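DUF2179 domain-containing protein (Eubacterium ventriosum, PDB 3HLU) is of unknown function, this part being the C-terminal domain of a probable YitT-family membrane protein, whose alpha-beta fold is consistent with the GlnB-like clan. Local coordinates at residues 22-36 with 48-62. Numbering follows the deposited sequence.
Sequences ADRMLQELDLGVTML and EVIMCVMRKATLVKV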
loop_
_atom_site.group_PDB
_atom_site.type_symbol
_atom_site.label_atom_id
_atom_site.label_comp_id
_atom_site.label_asym_id
_atom_site.label_seq_id
_atom_site.Cartn_x
_atom_site.Cartn_y
_atom_site.Cartn_z
ATOM N N ALA A 22 -10.152 -8.683 7.152
ATOM C CA ALA A 22 -10.249 -9.689 6.108
ATOM C C ALA A 22 -11.370 -10.666 6.397
ATOM O O ALA A 22 -12.091 -11.047 5.486
ATOM C CB ALA A 22 -8.943 -10.420 5.948
ATOM N N ASP A 23 -11.533 -11.064 7.657
ATOM C CA ASP A 23 -12.576 -12.025 8.003
ATOM C C ASP A 23 -13.966 -11.433 7.807
ATOM O O ASP A 23 -14.831 -12.066 7.208
ATOM C CB ASP A 23 -12.407 -12.573 9.431
ATOM C CG ASP A 23 -11.234 -13.573 9.554
ATOM O OD1 ASP A 23 -10.693 -14.031 8.508
ATOM O OD2 ASP A 23 -10.846 -13.888 10.712
ATOM N N ARG A 24 -14.174 -10.217 8.298
ATOM C CA ARG A 24 -15.466 -9.557 8.157
ATOM C C ARG A 24 -15.792 -9.234 6.705
ATOM O O ARG A 24 -16.958 -9.132 6.332
ATOM C CB ARG A 24 -15.525 -8.285 9.002
ATOM C CG ARG A 24 -15.458 -8.536 10.492
ATOM C CD ARG A 24 -15.781 -7.275 11.290
ATOM N NE ARG A 24 -17.094 -6.720 10.956
ATOM C CZ ARG A 24 -17.569 -5.571 11.441
ATOM N NH1 ARG A 24 -16.841 -4.850 12.285
ATOM N NH2 ARG A 24 -18.771 -5.137 11.080
HETATM N N MSE A 25 -14.764 -9.064 5.884
HETATM C CA MSE A 25 -14.975 -8.797 4.467
HETATM C C MSE A 25 -15.567 -10.027 3.806
HETATM O O MSE A 25 -16.448 -9.928 2.942
HETATM C CB MSE A 25 -13.661 -8.425 3.786
HETATM C CG MSE A 25 -13.288 -6.960 3.905
HETATM SE SE MSE A 25 -11.570 -6.574 3.076
HETATM C CE MSE A 25 -12.149 -6.241 1.250
ATOM N N LEU A 26 -15.061 -11.184 4.233
ATOM C CA LEU A 26 -15.500 -12.486 3.749
ATOM C C LEU A 26 -16.862 -12.895 4.290
ATOM O O LEU A 26 -17.661 -13.492 3.581
ATOM C CB LEU A 26 -14.499 -13.570 4.146
ATOM C CG LEU A 26 -15.133 -14.967 4.078
ATOM C CD1 LEU A 26 -15.427 -15.360 2.624
ATOM C CD2 LEU A 26 -14.271 -16.030 4.756
ATOM N N GLN A 27 -17.111 -12.609 5.560
ATOM C CA GLN A 27 -18.330 -13.076 6.187
ATOM C C GLN A 27 -19.500 -12.234 5.750
ATOM O O GLN A 27 -20.527 -12.765 5.334
ATOM C CB GLN A 27 -18.199 -13.071 7.705
ATOM C CG GLN A 27 -17.515 -14.327 8.252
ATOM C CD GLN A 27 -16.716 -14.056 9.526
ATOM O OE1 GLN A 27 -16.843 -12.981 10.153
ATOM N NE2 GLN A 27 -15.878 -15.024 9.910
ATOM N N GLU A 28 -19.332 -10.919 5.815
ATOM C CA GLU A 28 -20.457 -10.009 5.687
ATOM C C GLU A 28 -20.604 -9.397 4.309
ATOM O O GLU A 28 -21.656 -8.839 3.991
ATOM C CB GLU A 28 -20.358 -8.917 6.741
ATOM C CG GLU A 28 -20.388 -9.479 8.140
ATOM C CD GLU A 28 -19.725 -8.575 9.155
ATOM O OE1 GLU A 28 -19.646 -7.356 8.878
ATOM O OE2 GLU A 28 -19.288 -9.090 10.221
ATOM N N LEU A 29 -19.555 -9.496 3.492
ATOM C CA LEU A 29 -19.605 -8.996 2.115
ATOM C C LEU A 29 -19.215 -10.069 1.078
ATOM O O LEU A 29 -19.193 -9.814 -0.120
ATOM C CB LEU A 29 -18.741 -7.754 1.977
ATOM C CG LEU A 29 -18.971 -6.721 3.085
ATOM C CD1 LEU A 29 -17.946 -5.586 2.983
ATOM C CD2 LEU A 29 -20.402 -6.185 3.052
ATOM N N ASP A 30 -18.933 -11.279 1.547
ATOM C CA ASP A 30 -18.639 -12.405 0.657
ATOM C C ASP A 30 -17.523 -12.101 -0.320
ATOM O O ASP A 30 -17.456 -12.689 -1.404
ATOM C CB ASP A 30 -19.891 -12.842 -0.114
ATOM C CG ASP A 30 -21.078 -13.083 0.793
ATOM O OD1 ASP A 30 -21.197 -14.219 1.334
ATOM O OD2 ASP A 30 -21.888 -12.131 0.962
ATOM N N LEU A 31 -16.644 -11.183 0.065
ATOM C CA LEU A 31 -15.549 -10.786 -0.800
ATOM C C LEU A 31 -14.420 -11.766 -0.676
ATOM O O LEU A 31 -14.083 -12.204 0.430
ATOM C CB LEU A 31 -15.050 -9.398 -0.429
ATOM C CG LEU A 31 -15.959 -8.262 -0.863
ATOM C CD1 LEU A 31 -15.566 -7.058 -0.101
ATOM C CD2 LEU A 31 -15.846 -8.055 -2.358
ATOM N N GLY A 32 -13.846 -12.122 -1.820
ATOM C CA GLY A 32 -12.659 -12.953 -1.860
ATOM C C GLY A 32 -11.408 -12.097 -1.851
ATOM O O GLY A 32 -11.236 -11.193 -2.691
ATOM N N VAL A 33 -10.536 -12.369 -0.886
ATOM C CA VAL A 33 -9.327 -11.584 -0.732
ATOM C C VAL A 33 -8.092 -12.479 -0.656
ATOM O O VAL A 33 -8.165 -13.648 -0.232
ATOM C CB VAL A 33 -9.408 -10.633 0.499
ATOM C CG1 VAL A 33 -10.788 -9.997 0.587
ATOM C CG2 VAL A 33 -9.086 -11.358 1.783
ATOM N N THR A 34 -6.965 -11.931 -1.099
ATOM C CA THR A 34 -5.679 -12.600 -0.953
ATOM C C THR A 34 -4.849 -11.829 0.061
ATOM O O THR A 34 -4.820 -10.604 0.053
ATOM C CB THR A 34 -4.895 -12.642 -2.275
ATOM O OG1 THR A 34 -5.807 -12.696 -3.385
ATOM C CG2 THR A 34 -3.980 -13.850 -2.291
HETATM N N MSE A 35 -4.183 -12.551 0.942
HETATM C CA MSE A 35 -3.316 -11.905 1.899
HETATM C C MSE A 35 -1.902 -11.796 1.333
HETATM O O MSE A 35 -1.054 -12.648 1.556
HETATM C CB MSE A 35 -3.334 -12.646 3.226
HETATM C CG MSE A 35 -3.111 -11.720 4.388
HETATM SE SE MSE A 35 -4.573 -10.435 4.565
HETATM C CE MSE A 35 -5.713 -11.492 5.709
ATOM N N LEU A 36 -1.680 -10.728 0.579
ATOM C CA LEU A 36 -0.391 -10.407 -0.021
ATOM C C LEU A 36 0.683 -9.954 0.978
ATOM O O LEU A 36 0.395 -9.390 2.040
ATOM C CB LEU A 36 -0.595 -9.328 -1.079
ATOM C CG LEU A 36 0.670 -8.742 -1.696
ATOM C CD1 LEU A 36 1.518 -9.859 -2.295
ATOM C CD2 LEU A 36 0.334 -7.687 -2.758
ATOM N N GLU A 48 1.897 -7.561 6.027
ATOM C CA GLU A 48 0.940 -8.183 5.130
ATOM C C GLU A 48 -0.096 -7.177 4.708
ATOM O O GLU A 48 -0.563 -6.360 5.498
ATOM C CB GLU A 48 0.181 -9.281 5.847
ATOM C CG GLU A 48 0.880 -10.587 6.081
ATOM C CD GLU A 48 -0.128 -11.628 6.545
ATOM O OE1 GLU A 48 -1.044 -11.260 7.347
ATOM O OE2 GLU A 48 -0.017 -12.794 6.082
ATOM N N VAL A 49 -0.505 -7.297 3.464
ATOM C CA VAL A 49 -1.465 -6.393 2.896
ATOM C C VAL A 49 -2.652 -7.221 2.404
ATOM O O VAL A 49 -2.467 -8.338 1.949
ATOM C CB VAL A 49 -0.772 -5.601 1.761
ATOM C CG1 VAL A 49 -1.738 -5.198 0.660
ATOM C CG2 VAL A 49 -0.032 -4.411 2.341
ATOM N N ILE A 50 -3.871 -6.696 2.536
ATOM C CA ILE A 50 -5.038 -7.334 1.927
ATOM C C ILE A 50 -5.224 -6.850 0.493
ATOM O O ILE A 50 -5.375 -5.659 0.243
ATOM C CB ILE A 50 -6.356 -7.053 2.699
ATOM C CG1 ILE A 50 -6.256 -7.466 4.157
ATOM C CG2 ILE A 50 -7.524 -7.764 2.052
ATOM C CD1 ILE A 50 -7.434 -7.007 4.962
HETATM N N MSE A 51 -5.217 -7.790 -0.449
HETATM C CA MSE A 51 -5.534 -7.495 -1.836
HETATM C C MSE A 51 -6.943 -7.965 -2.208
HETATM O O MSE A 51 -7.362 -9.063 -1.863
HETATM C CB MSE A 51 -4.508 -8.131 -2.754
HETATM C CG MSE A 51 -4.916 -8.142 -4.205
HETATM SE SE MSE A 51 -3.386 -8.745 -5.239
HETATM C CE MSE A 51 -2.340 -9.572 -3.789
ATOM N N CYS A 52 -7.676 -7.127 -2.920
ATOM C CA CYS A 52 -9.027 -7.467 -3.266
ATOM C C CYS A 52 -9.443 -6.706 -4.513
ATOM O O CYS A 52 -9.308 -5.490 -4.582
ATOM C CB CYS A 52 -9.952 -7.148 -2.098
ATOM S SG CYS A 52 -11.676 -7.639 -2.352
ATOM N N VAL A 53 -9.929 -7.436 -5.512
ATOM C CA VAL A 53 -10.509 -6.813 -6.692
ATOM C C VAL A 53 -11.992 -6.642 -6.446
ATOM O O VAL A 53 -12.641 -7.524 -5.887
ATOM C CB VAL A 53 -10.295 -7.658 -7.945
ATOM C CG1 VAL A 53 -8.808 -7.884 -8.185
ATOM C CG2 VAL A 53 -11.019 -8.994 -7.805
HETATM N N MSE A 54 -12.524 -5.498 -6.850
HETATM C CA MSE A 54 -13.884 -5.152 -6.490
HETATM C C MSE A 54 -14.371 -3.922 -7.240
HETATM O O MSE A 54 -13.580 -3.141 -7.751
HETATM C CB MSE A 54 -13.961 -4.898 -4.988
HETATM C CG MSE A 54 -13.374 -3.554 -4.577
HETATM SE SE MSE A 54 -13.342 -3.237 -2.631
HETATM C CE MSE A 54 -11.587 -4.005 -2.200
ATOM N N ARG A 55 -15.689 -3.773 -7.296
ATOM C CA ARG A 55 -16.334 -2.642 -7.940
ATOM C C ARG A 55 -16.355 -1.488 -6.938
ATOM O O ARG A 55 -16.210 -1.723 -5.734
ATOM C CB ARG A 55 -17.756 -3.035 -8.370
ATOM C CG ARG A 55 -17.902 -4.516 -8.765
ATOM C CD ARG A 55 -19.242 -4.838 -9.426
ATOM N NE ARG A 55 -19.178 -4.712 -10.886
ATOM C CZ ARG A 55 -20.170 -5.042 -11.713
ATOM N NH1 ARG A 55 -20.030 -4.892 -13.031
ATOM N NH2 ARG A 55 -21.312 -5.520 -11.224
ATOM N N LYS A 56 -16.528 -0.253 -7.424
ATOM C CA LYS A 56 -16.516 0.942 -6.559
ATOM C C LYS A 56 -17.613 0.969 -5.476
ATOM O O LYS A 56 -17.412 1.506 -4.386
ATOM C CB LYS A 56 -16.598 2.225 -7.392
ATOM C CG LYS A 56 -15.736 2.246 -8.668
ATOM C CD LYS A 56 -15.897 3.589 -9.433
ATOM C CE LYS A 56 -15.457 3.473 -10.898
ATOM N NZ LYS A 56 -15.949 4.603 -11.739
ATOM N N ALA A 57 -18.776 0.411 -5.777
ATOM C CA ALA A 57 -19.853 0.335 -4.797
ATOM C C ALA A 57 -19.410 -0.467 -3.588
ATOM O O ALA A 57 -19.661 -0.085 -2.444
ATOM C CB ALA A 57 -21.071 -0.301 -5.413
ATOM N N THR A 58 -18.761 -1.592 -3.854
ATOM C CA THR A 58 -18.213 -2.422 -2.796
ATOM C C THR A 58 -17.204 -1.619 -1.955
ATOM O O THR A 58 -17.124 -1.781 -0.735
ATOM C CB THR A 58 -17.514 -3.681 -3.370
ATOM O OG1 THR A 58 -18.276 -4.226 -4.458
ATOM C CG2 THR A 58 -17.345 -4.721 -2.297
ATOM N N LEU A 59 -16.438 -0.751 -2.609
ATOM C CA LEU A 59 -15.398 0.019 -1.926
ATOM C C LEU A 59 -15.968 0.877 -0.805
ATOM O O LEU A 59 -15.320 1.100 0.221
ATOM C CB LEU A 59 -14.652 0.900 -2.923
ATOM C CG LEU A 59 -13.478 1.741 -2.411
ATOM C CD1 LEU A 59 -12.295 0.862 -2.012
ATOM C CD2 LEU A 59 -13.048 2.750 -3.474
ATOM N N VAL A 60 -17.187 1.352 -1.010
ATOM C CA VAL A 60 -17.855 2.148 -0.004
ATOM C C VAL A 60 -18.253 1.296 1.199
ATOM O O VAL A 60 -18.112 1.719 2.348
ATOM C CB VAL A 60 -19.072 2.846 -0.595
ATOM C CG1 VAL A 60 -19.849 3.563 0.493
ATOM C CG2 VAL A 60 -18.627 3.814 -1.688
ATOM N N LYS A 61 -18.743 0.092 0.946
ATOM C CA LYS A 61 -19.081 -0.785 2.055
ATOM C C LYS A 61 -17.835 -1.120 2.863
ATOM O O LYS A 61 -17.861 -1.134 4.088
ATOM C CB LYS A 61 -19.764 -2.066 1.564
ATOM C CG LYS A 61 -21.061 -1.839 0.774
ATOM C CD LYS A 61 -21.930 -3.108 0.754
ATOM C CE LYS A 61 -23.003 -3.074 -0.346
ATOM N NZ LYS A 61 -22.450 -3.206 -1.741
ATOM N N VAL A 62 -16.740 -1.379 2.163
ATOM C CA VAL A 62 -15.486 -1.759 2.805
ATOM C C VAL A 62 -14.953 -0.618 3.644
ATOM O O VAL A 62 -14.555 -0.799 4.785
ATOM C CB VAL A 62 -14.422 -2.152 1.753
ATOM C CG1 VAL A 62 -13.028 -2.119 2.353
ATOM C CG2 VAL A 62 -14.725 -3.518 1.187
HETATM O O HOH W 1 -9.424 -10.833 -4.901
#
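Leu31 and Met25 both turn CG anti to their own carbonyl carbon (chi1 -75° and -85°), which sends the two side chains from segment 22-36 into the angle between strand 48-54 and helix 56-62. Leu31 meets Thr58 tip to tip: both methyls rest on Thr58 CG2, Leu31 CD2 at 3.7 Å from it; its CD1 also packs beside Val62 CG2. Met25, a selenomethionine bent at chi3, lays its CE 3.7 Å from Val62 CG2 and 3.9 Å from Cys52 SG, so one methyl touches both helix and strand. With alanine at Leu31, both methyls on Thr58 CG2 would be lost, which is likely to open a gap between the loop and helix 56-62 and leave Val62 CG2 with only Met25 and Leu29 from this segment. Farther along the strand, Ile50 CD1 reaches Ala22 CB at 3.9 Å, while its CG2 lies against Val33. Antiparallel backbone pairing adds strand 34-40 at the edge of the sheet, beside 48-54: Thr34 N to Met51 O is 3.0 Å, and Met51 N to Thr34 O is 2.9 Å and nearly straight (169°); Leu36 O accepts from Val49 N at 2.7 Å. Ile13 and Leu65 also touch Met25, and Met75 touches Val62, extending this apolar layer. Helices packed on one face of an antiparallel sheet of order 2-3-1-4, with the 34-40/48-54 hairpin at its edge, form the alpha-beta half sandwich of a ferredoxin-like fold, consistent with the GlnB-like clan.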